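Local coordinates for hypothetical protein TTMA177 (Thermus thermophilus phage TMA, PDB 2ZDJ), which is of unknown function, a small single-domain phage protein with an alpha+beta, cystatin-like fold, at residues A[20-23]-A[24-28]. Residues are numbered along the deposited sequence; the frame is centred on the assembly and turned at random.
Sequences SQEV and KAILE
Val23 and Leu27, one helical turn apart, lie side by side and point the same way, and Leu27 N donates a hydrogen bond to Val23 O at 2.9 Å, as Lys24 N does to Ser20 O at 3.1 Å. Followed outward, the Leu27 side chain first hugs the Val23 carbonyl, with CB 3.5 Å and CG 3.2 Å from Val23 O. CG stands beside Leu27's own backbone N (chi1 -64°), which turns the branch back along the helix, and CD1 then reaches Val23 CG1 at 3.9 Å. Apolar Val23 suits its buried place against Ile17 and Leu39 of the strands; Leu27, at the edge of this side, meets Pro36 and Leu68 of the loops, and Ile26 widens it toward Leu39 and Val51. The exposed side carries mostly polar groups. There the Lys24 chain runs fully extended to NZ, and one water serves both it and Gln21, donating to Gln21 OE1 at 2.6 Å and accepting from Lys24 NZ at 3.2 Å. The i to i+4 backbone bonds are those of an alpha-helix, and its apolar and polar sides make helix 20-30 amphipathic, packed on the antiparallel sheet of a cystatin-like alpha+beta fold.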
ATOM      1  N   SER A  20       8.135  -5.421  -7.520  1.00 32.77           N
ATOM      2  CA  SER A  20       7.138  -6.396  -7.942  1.00 36.23           C
ATOM      3  C   SER A  20       7.046  -7.628  -7.044  1.00 31.45           C
ATOM      4  O   SER A  20       5.958  -8.036  -6.644  1.00 35.07           O
ATOM      5  CB  SER A  20       7.445  -6.842  -9.376  1.00 36.03           C
ATOM      6  OG  SER A  20       6.546  -7.848  -9.807  1.00 42.16           O
ATOM      7  N   GLN A  21       8.193  -8.217  -6.734  1.00 33.89           N
ATOM      8  CA  GLN A  21       8.234  -9.412  -5.914  1.00 32.47           C
ATOM      9  C   GLN A  21       7.832  -9.192  -4.467  1.00 30.12           C
ATOM     10  O   GLN A  21       7.271 -10.088  -3.834  1.00 28.14           O
ATOM     11  CB  GLN A  21       9.623 -10.041  -5.981  1.00 34.31           C
ATOM     12  CG  GLN A  21      10.013 -10.461  -7.390  1.00 44.51           C
ATOM     13  CD  GLN A  21       9.043 -11.465  -7.984  1.00 50.91           C
ATOM     14  OE1 GLN A  21       9.015 -12.628  -7.580  1.00 49.66           O
ATOM     15  NE2 GLN A  21       8.234 -11.016  -8.945  1.00 50.05           N
ATOM     16  N   GLU A  22       8.120  -8.015  -3.931  1.00 26.90           N
ATOM     17  CA  GLU A  22       7.757  -7.749  -2.551  1.00 28.19           C
ATOM     18  C   GLU A  22       6.274  -7.419  -2.453  1.00 25.26           C
ATOM     19  O   GLU A  22       5.634  -7.691  -1.445  1.00 26.51           O
ATOM     20  CB  GLU A  22       8.583  -6.599  -1.978  1.00 33.10           C
ATOM     21  CG  GLU A  22       8.355  -6.413  -0.486  1.00 35.24           C
ATOM     22  CD  GLU A  22       9.288  -5.403   0.134  1.00 34.21           C
ATOM     23  OE1 GLU A  22       9.191  -5.204   1.358  1.00 30.98           O
ATOM     24  OE2 GLU A  22      10.113  -4.812  -0.596  1.00 34.62           O
ATOM     25  N   VAL A  23       5.729  -6.836  -3.512  1.00 25.23           N
ATOM     26  CA  VAL A  23       4.320  -6.484  -3.526  1.00 23.21           C
ATOM     27  C   VAL A  23       3.562  -7.797  -3.520  1.00 21.96           C
ATOM     28  O   VAL A  23       2.645  -8.006  -2.719  1.00 18.14           O
ATOM     29  CB  VAL A  23       3.983  -5.647  -4.782  1.00 26.13           C
ATOM     30  CG1 VAL A  23       2.470  -5.498  -4.945  1.00 26.82           C
ATOM     31  CG2 VAL A  23       4.645  -4.265  -4.659  1.00 19.26           C
ATOM     32  N   LYS A  24       3.992  -8.703  -4.388  1.00 24.51           N
ATOM     33  CA  LYS A  24       3.372 -10.017  -4.495  1.00 25.11           C
ATOM     34  C   LYS A  24       3.423 -10.766  -3.160  1.00 24.44           C
ATOM     35  O   LYS A  24       2.435 -11.363  -2.738  1.00 21.62           O
ATOM     36  CB  LYS A  24       4.075 -10.832  -5.584  1.00 28.49           C
ATOM     37  CG  LYS A  24       3.415 -12.175  -5.871  1.00 42.80           C
ATOM     38  CD  LYS A  24       4.027 -12.859  -7.096  1.00 48.51           C
ATOM     39  CE  LYS A  24       3.273 -14.137  -7.443  1.00 49.49           C
ATOM     40  NZ  LYS A  24       3.864 -14.826  -8.617  1.00 52.88           N
ATOM     41  N   ALA A  25       4.579 -10.740  -2.502  1.00 23.23           N
ATOM     42  CA  ALA A  25       4.731 -11.422  -1.217  1.00 23.34           C
ATOM     43  C   ALA A  25       3.753 -10.841  -0.207  1.00 15.84           C
ATOM     44  O   ALA A  25       3.034 -11.576   0.452  1.00 17.82           O
ATOM     45  CB  ALA A  25       6.170 -11.274  -0.691  1.00 12.07           C
ATOM     46  N   ILE A  26       3.728  -9.517  -0.099  1.00 17.94           N
ATOM     47  CA  ILE A  26       2.834  -8.849   0.846  1.00 21.46           C
ATOM     48  C   ILE A  26       1.375  -9.231   0.589  1.00 16.64           C
ATOM     49  O   ILE A  26       0.672  -9.633   1.506  1.00 13.58           O
ATOM     50  CB  ILE A  26       2.936  -7.300   0.752  1.00 21.95           C
ATOM     51  CG1 ILE A  26       4.392  -6.838   0.870  1.00 22.04           C
ATOM     52  CG2 ILE A  26       2.079  -6.659   1.830  1.00  9.34           C
ATOM     53  CD1 ILE A  26       5.042  -7.203   2.139  1.00 35.79           C
ATOM     54  N   LEU A  27       0.933  -9.091  -0.662  1.00 17.39           N
ATOM     55  CA  LEU A  27      -0.436  -9.418  -1.025  1.00 19.40           C
ATOM     56  C   LEU A  27      -0.800 -10.846  -0.588  1.00 22.30           C
ATOM     57  O   LEU A  27      -1.887 -11.074  -0.062  1.00 14.57           O
ATOM     58  CB  LEU A  27      -0.647  -9.256  -2.544  1.00 18.58           C
ATOM     59  CG  LEU A  27      -0.506  -7.862  -3.182  1.00 20.44           C
ATOM     60  CD1 LEU A  27      -0.547  -7.977  -4.703  1.00 13.71           C
ATOM     61  CD2 LEU A  27      -1.618  -6.952  -2.702  1.00 20.29           C
ATOM     62  N   GLU A  28       0.106 -11.805  -0.780  1.00 19.75           N
ATOM     63  CA  GLU A  28      -0.197 -13.182  -0.383  1.00 22.28           C
ATOM     64  C   GLU A  28      -0.260 -13.277   1.128  1.00 22.72           C
ATOM     65  O   GLU A  28      -1.090 -13.998   1.686  1.00 19.09           O
ATOM     66  CB  GLU A  28       0.863 -14.162  -0.908  1.00 23.47           C
ATOM     67  CG  GLU A  28       0.862 -14.309  -2.407  1.00 45.02           C
ATOM     68  CD  GLU A  28       1.674 -15.502  -2.873  1.00 53.99           C
ATOM     69  OE1 GLU A  28       1.912 -15.606  -4.100  1.00 52.83           O
ATOM     70  OE2 GLU A  28       2.063 -16.333  -2.017  1.00 54.90           O
TER
HETATM   71  O   HOH W   1       6.906 -13.916  -8.489  1.00 39.14           O